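Local coordinates for ribonuclease mar1, putative (Trypanosoma cruzi, PDB 1YZV), which is of unknown function but belongs to the isochorismatase family, so that a hydrolase-like activity is possible, though neither this nor a ribonuclease role is established, at residues A[21-26]-A[50-55]; A[43-48]-A[139-144]. All blocks are in the same frame, centred on the assembly; numbering follows the deposited sequence.

Contact 1. Residues A[21-26]-A[50-55]; sequences TAFFCC and AGLHTA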
loop_
_atom_site.group_PDB
_atom_site.type_symbol
_atom_site.label_atom_id
_atom_site.label_comp_id
_atom_site.label_asym_id
_atom_site.label_seq_id
_atom_site.Cartn_x
_atom_site.Cartn_y
_atom_site.Cartn_z
ATOM N N THR A 21 -21.924 -17.052 -6.745
ATOM C CA THR A 21 -20.895 -16.677 -5.773
ATOM C C THR A 21 -20.697 -17.802 -4.764
ATOM O O THR A 21 -21.685 -18.363 -4.289
ATOM C CB THR A 21 -21.346 -15.402 -4.970
ATOM O OG1 THR A 21 -21.645 -14.373 -5.904
ATOM C CG2 THR A 21 -20.273 -14.901 -4.038
ATOM N N ALA A 22 -19.441 -18.175 -4.494
ATOM C CA ALA A 22 -19.128 -19.191 -3.456
ATOM C C ALA A 22 -18.589 -18.469 -2.240
ATOM O O ALA A 22 -17.750 -17.569 -2.345
ATOM C CB ALA A 22 -18.095 -20.199 -3.957
ATOM N N PHE A 23 -19.117 -18.841 -1.088
ATOM C CA PHE A 23 -18.638 -18.367 0.173
ATOM C C PHE A 23 -17.721 -19.457 0.736
ATOM O O PHE A 23 -18.166 -20.562 1.071
ATOM C CB PHE A 23 -19.823 -18.050 1.098
ATOM C CG PHE A 23 -20.614 -16.851 0.667
ATOM C CD1 PHE A 23 -20.247 -15.568 1.075
ATOM C CD2 PHE A 23 -21.721 -16.998 -0.144
ATOM C CE1 PHE A 23 -20.917 -14.475 0.606
ATOM C CE2 PHE A 23 -22.330 -15.882 -0.701
ATOM C CZ PHE A 23 -21.974 -14.633 -0.287
ATOM N N PHE A 24 -16.434 -19.136 0.802
ATOM C CA PHE A 24 -15.406 -20.044 1.336
ATOM C C PHE A 24 -15.039 -19.688 2.770
ATOM O O PHE A 24 -14.314 -18.725 3.016
ATOM C CB PHE A 24 -14.143 -19.986 0.508
ATOM C CG PHE A 24 -14.154 -20.854 -0.736
ATOM C CD1 PHE A 24 -15.324 -21.194 -1.381
ATOM C CD2 PHE A 24 -12.959 -21.338 -1.254
ATOM C CE1 PHE A 24 -15.307 -22.046 -2.469
ATOM C CE2 PHE A 24 -12.929 -22.165 -2.352
ATOM C CZ PHE A 24 -14.108 -22.502 -2.982
ATOM N N CYS A 25 -15.507 -20.534 3.682
ATOM C CA CYS A 25 -15.288 -20.431 5.116
ATOM C C CYS A 25 -14.117 -21.360 5.515
ATOM O O CYS A 25 -14.253 -22.571 5.602
ATOM C CB CYS A 25 -16.570 -20.853 5.822
ATOM S SG CYS A 25 -16.536 -20.805 7.622
ATOM N N CYS A 26 -12.959 -20.762 5.663
ATOM C CA CYS A 26 -11.693 -21.464 5.838
ATOM C C CYS A 26 -11.395 -21.772 7.301
ATOM O O CYS A 26 -10.988 -20.888 8.045
ATOM C CB CYS A 26 -10.568 -20.596 5.287
ATOM S SG CYS A 26 -9.138 -21.427 4.795
ATOM N N ALA A 50 -23.527 -16.570 6.103
ATOM C CA ALA A 50 -24.530 -17.651 6.155
ATOM C C ALA A 50 -25.917 -17.081 5.933
ATOM O O ALA A 50 -26.660 -17.612 5.115
ATOM C CB ALA A 50 -24.456 -18.441 7.471
ATOM N N GLY A 51 -26.241 -15.973 6.607
ATOM C CA GLY A 51 -27.512 -15.303 6.420
ATOM C C GLY A 51 -27.684 -14.756 5.009
ATOM O O GLY A 51 -28.751 -14.874 4.392
ATOM N N LEU A 52 -26.639 -14.141 4.469
ATOM C CA LEU A 52 -26.684 -13.697 3.086
ATOM C C LEU A 52 -26.931 -14.846 2.072
ATOM O O LEU A 52 -27.811 -14.756 1.199
ATOM C CB LEU A 52 -25.388 -12.946 2.757
ATOM C CG LEU A 52 -25.333 -12.368 1.332
ATOM C CD1 LEU A 52 -26.476 -11.399 1.092
ATOM C CD2 LEU A 52 -23.969 -11.751 1.079
ATOM N N HIS A 53 -26.121 -15.886 2.164
ATOM C CA HIS A 53 -26.226 -17.082 1.351
ATOM C C HIS A 53 -27.669 -17.632 1.352
ATOM O O HIS A 53 -28.236 -17.963 0.295
ATOM C CB HIS A 53 -25.261 -18.153 1.891
ATOM C CG HIS A 53 -25.582 -19.553 1.450
ATOM N ND1 HIS A 53 -25.148 -20.077 0.245
ATOM C CD2 HIS A 53 -26.277 -20.541 2.065
ATOM C CE1 HIS A 53 -25.499 -21.346 0.182
ATOM N NE2 HIS A 53 -26.224 -21.640 1.248
ATOM N N THR A 54 -28.256 -17.723 2.541
ATOM C CA THR A 54 -29.651 -18.227 2.682
ATOM C C THR A 54 -30.683 -17.306 2.037
ATOM O O THR A 54 -31.566 -17.792 1.318
ATOM C CB THR A 54 -29.962 -18.529 4.165
ATOM O OG1 THR A 54 -29.096 -19.602 4.559
ATOM C CG2 THR A 54 -31.426 -18.924 4.375
ATOM N N ALA A 55 -30.453 -15.994 2.115
ATOM C CA ALA A 55 -31.319 -15.016 1.421
ATOM C C ALA A 55 -31.200 -15.067 -0.113
ATOM O O ALA A 55 -32.214 -14.885 -0.848
ATOM C CB ALA A 55 -31.021 -13.619 1.896
#
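The ring of Phe-23 is approached obliquely at two places: CD2 of Leu-52 comes in at its far end, and CB of His-53 sits 4.2 Å from CD2 of Phe-23. This is the strand-to-helix step of a beta-alpha-beta crossover in the Rossmann-like sheet of the isochorismatase fold, where helix 39-56 lies against strand 20-26 before the chain enters the neighbouring parallel strand 61-68. A chi1 of -70° sets the Phe-23 ring beside its backbone N and directs it at the helix. From the helix, Leu-52 extends with CG anti to its backbone N, and the two side chains cross at about a right angle. The ring of Phe-49 also meets that of Phe-23, their planes about 40° apart, while Leu-180 of helix 173-181 touches both Phe-23 and Leu-52. The imidazole of His-53 is held at both nitrogens, ND1 by Ser-61 OG and NE2 by Asp-85 OD1, which should fix the ring's rotation. The apolar approach is tightest where Leu-52 CD2 lies 3.8 Å from Phe-23 CZ and 4.1 Å from Phe-23 CE1.

Contact 2. Residues A[43-48]-A[139-144]; sequences VFVANR and VIAVDG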
loop_
_atom_site.group_PDB
_atom_site.type_symbol
_atom_site.label_atom_id
_atom_site.label_comp_id
_atom_site.label_asym_id
_atom_site.label_seq_id
_atom_site.Cartn_x
_atom_site.Cartn_y
_atom_site.Cartn_z
ATOM N N VAL A 43 -16.118 -15.686 13.400
ATOM C CA VAL A 43 -17.400 -16.337 13.596
ATOM C C VAL A 43 -18.572 -15.442 13.163
ATOM O O VAL A 43 -19.467 -15.921 12.449
ATOM C CB VAL A 43 -17.562 -16.802 15.050
ATOM C CG1 VAL A 43 -19.021 -17.137 15.360
ATOM C CG2 VAL A 43 -16.656 -17.987 15.282
ATOM N N PHE A 44 -18.583 -14.182 13.629
ATOM C CA PHE A 44 -19.589 -13.179 13.238
ATOM C C PHE A 44 -19.735 -13.025 11.723
ATOM O O PHE A 44 -20.876 -12.988 11.210
ATOM C CB PHE A 44 -19.285 -11.801 13.912
ATOM C CG PHE A 44 -20.185 -10.661 13.463
ATOM C CD1 PHE A 44 -21.373 -10.390 14.091
ATOM C CD2 PHE A 44 -19.802 -9.824 12.437
ATOM C CE1 PHE A 44 -22.145 -9.312 13.685
ATOM C CE2 PHE A 44 -20.539 -8.739 12.076
ATOM C CZ PHE A 44 -21.709 -8.492 12.649
ATOM N N VAL A 45 -18.591 -12.957 11.022
ATOM C CA VAL A 45 -18.566 -12.847 9.575
ATOM C C VAL A 45 -19.093 -14.141 8.917
ATOM O O VAL A 45 -19.845 -14.090 7.925
ATOM C CB VAL A 45 -17.160 -12.445 9.019
ATOM C CG1 VAL A 45 -17.079 -12.615 7.527
ATOM C CG2 VAL A 45 -16.841 -11.025 9.380
ATOM N N ALA A 46 -18.745 -15.292 9.483
ATOM C CA ALA A 46 -19.269 -16.575 8.991
ATOM C C ALA A 46 -20.811 -16.628 9.048
ATOM O O ALA A 46 -21.476 -17.038 8.077
ATOM C CB ALA A 46 -18.653 -17.749 9.753
ATOM N N ASN A 47 -21.354 -16.137 10.156
ATOM C CA ASN A 47 -22.791 -16.011 10.360
ATOM C C ASN A 47 -23.499 -14.982 9.481
ATOM O O ASN A 47 -24.584 -15.227 8.949
ATOM C CB ASN A 47 -23.083 -15.747 11.831
ATOM C CG ASN A 47 -22.941 -16.993 12.681
ATOM O OD1 ASN A 47 -23.128 -18.106 12.184
ATOM N ND2 ASN A 47 -22.503 -16.820 13.945
ATOM N N ARG A 48 -22.822 -13.869 9.234
ATOM C CA ARG A 48 -23.339 -12.863 8.339
ATOM C C ARG A 48 -23.469 -13.406 6.917
ATOM O O ARG A 48 -24.491 -13.205 6.227
ATOM C CB ARG A 48 -22.396 -11.648 8.374
ATOM C CG ARG A 48 -22.675 -10.636 7.316
ATOM C CD ARG A 48 -21.905 -9.360 7.580
ATOM N NE ARG A 48 -22.504 -8.569 8.644
ATOM C CZ ARG A 48 -22.047 -7.378 9.029
ATOM N NH1 ARG A 48 -20.955 -6.847 8.443
ATOM N NH2 ARG A 48 -22.739 -6.670 9.915
ATOM N N VAL A 139 -12.429 -12.248 -3.260
ATOM C CA VAL A 139 -12.505 -11.089 -2.384
ATOM C C VAL A 139 -12.347 -11.565 -0.972
ATOM O O VAL A 139 -13.059 -12.508 -0.549
ATOM C CB VAL A 139 -13.849 -10.355 -2.568
ATOM C CG1 VAL A 139 -13.865 -9.024 -1.766
ATOM C CG2 VAL A 139 -14.027 -10.093 -4.015
ATOM N N ILE A 140 -11.312 -11.061 -0.318
ATOM C CA ILE A 140 -11.027 -11.421 1.049
ATOM C C ILE A 140 -11.924 -10.520 1.949
ATOM O O ILE A 140 -11.872 -9.305 1.844
ATOM C CB ILE A 140 -9.526 -11.226 1.392
ATOM C CG1 ILE A 140 -8.608 -11.869 0.355
ATOM C CG2 ILE A 140 -9.205 -11.701 2.791
ATOM C CD1 ILE A 140 -8.791 -13.314 0.206
ATOM N N ALA A 141 -12.630 -11.116 2.912
ATOM C CA ALA A 141 -13.329 -10.319 3.934
ATOM C C ALA A 141 -12.407 -10.186 5.118
ATOM O O ALA A 141 -12.383 -11.057 5.993
ATOM C CB ALA A 141 -14.641 -10.983 4.356
ATOM N N VAL A 142 -11.617 -9.125 5.141
ATOM C CA VAL A 142 -10.566 -9.002 6.153
ATOM C C VAL A 142 -11.057 -9.063 7.598
ATOM O O VAL A 142 -10.334 -9.550 8.502
ATOM C CB VAL A 142 -9.667 -7.720 5.895
ATOM C CG1 VAL A 142 -10.414 -6.413 6.048
ATOM C CG2 VAL A 142 -8.399 -7.711 6.805
ATOM N N ASP A 143 -12.251 -8.512 7.837
ATOM C CA ASP A 143 -12.871 -8.499 9.176
ATOM C C ASP A 143 -13.274 -9.880 9.683
ATOM O O ASP A 143 -13.463 -10.040 10.889
ATOM C CB ASP A 143 -14.083 -7.502 9.287
ATOM C CG ASP A 143 -15.228 -7.761 8.260
ATOM O OD1 ASP A 143 -14.927 -8.068 7.093
ATOM O OD2 ASP A 143 -16.438 -7.538 8.601
ATOM N N GLY A 144 -13.238 -10.882 8.799
ATOM C CA GLY A 144 -13.479 -12.295 9.132
ATOM C C GLY A 144 -12.231 -13.180 8.987
ATOM O O GLY A 144 -12.326 -14.404 8.910
#
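Val-45 meets the turn 141-144 with its two methyls divided by a chi1 of 168°: CG1 stands anti to the backbone N, CG2 anti to the carbonyl carbon. Asp-143 has a chi1 of 57°, which places CG between its own backbone N and carbonyl carbon and brings the carboxylate closer to the helix than the direction of its CB would suggest. The contact joins helix 39-56 of the isochorismatase-type alpha/beta fold to strand 137-146 of the parallel sheet, at the place where that strand breaks into a type I turn from Ala-141 to Gly-144. The turn is closed by Gly-144 N bonding to Ala-141 O at 2.9 Å. Val-45 CG2 packs 3.6 Å from Asp-143 OD2, and the two side chains cross at about a right angle. The same methyl, Val-45 CG2, lies 3.6 Å from Gly-144 CA; with no side chain on the glycine to hold them apart, Val-45 CA and Gly-144 CA come within 5.1 Å.

Asp-143 OD2 is hydrogen-bonded to Ser-173 OG and His-200 NE2, so this buried carboxylate oxygen has two hydrogen-bond partners, and the Val-45 methyl merely packs beside it. Arg-48 NH1 also bonds Ser-173 OG, and the serine thus connects the arginine to the aspartate. Arg-48 NH1 and Asp-143 OD2 themselves stay 4.6 Å apart, the oxygen well out of the guanidinium plane: opposite charges that probably attract without forming a salt bridge. One face of that guanidinium is covered by Phe-44 CE2, 3.6 Å above its centre, and Arg-48 NH2 is held by Leu-195 O. Trp-116 of strand 110-118 touches both Val-45 and Ala-141. Val-45 CG1, the second methyl, is turned to the strand and lies 4.3 Å from Ala-141 CB.

Both contacts use helix 39-56 and one face of the same parallel sheet, their centres 10 Å apart. Contact 2 takes an earlier part of the helix and contact 1 a part nearer its end, so the helix lies over strand 20-26 at one place and over the turn 141-144 of strand 137-146 at the other. They touch where Cys-25 SG, on the strand of contact 1, lies 4.3 Å from Ala-46 CB, on the helix of contact 2. Helix 173-181 is shared as well, touching side chains in both. In isochorismatase-like relatives the active site lies near the C-terminal ends of the sheet strands, which is the side toward which contact 2 is placed.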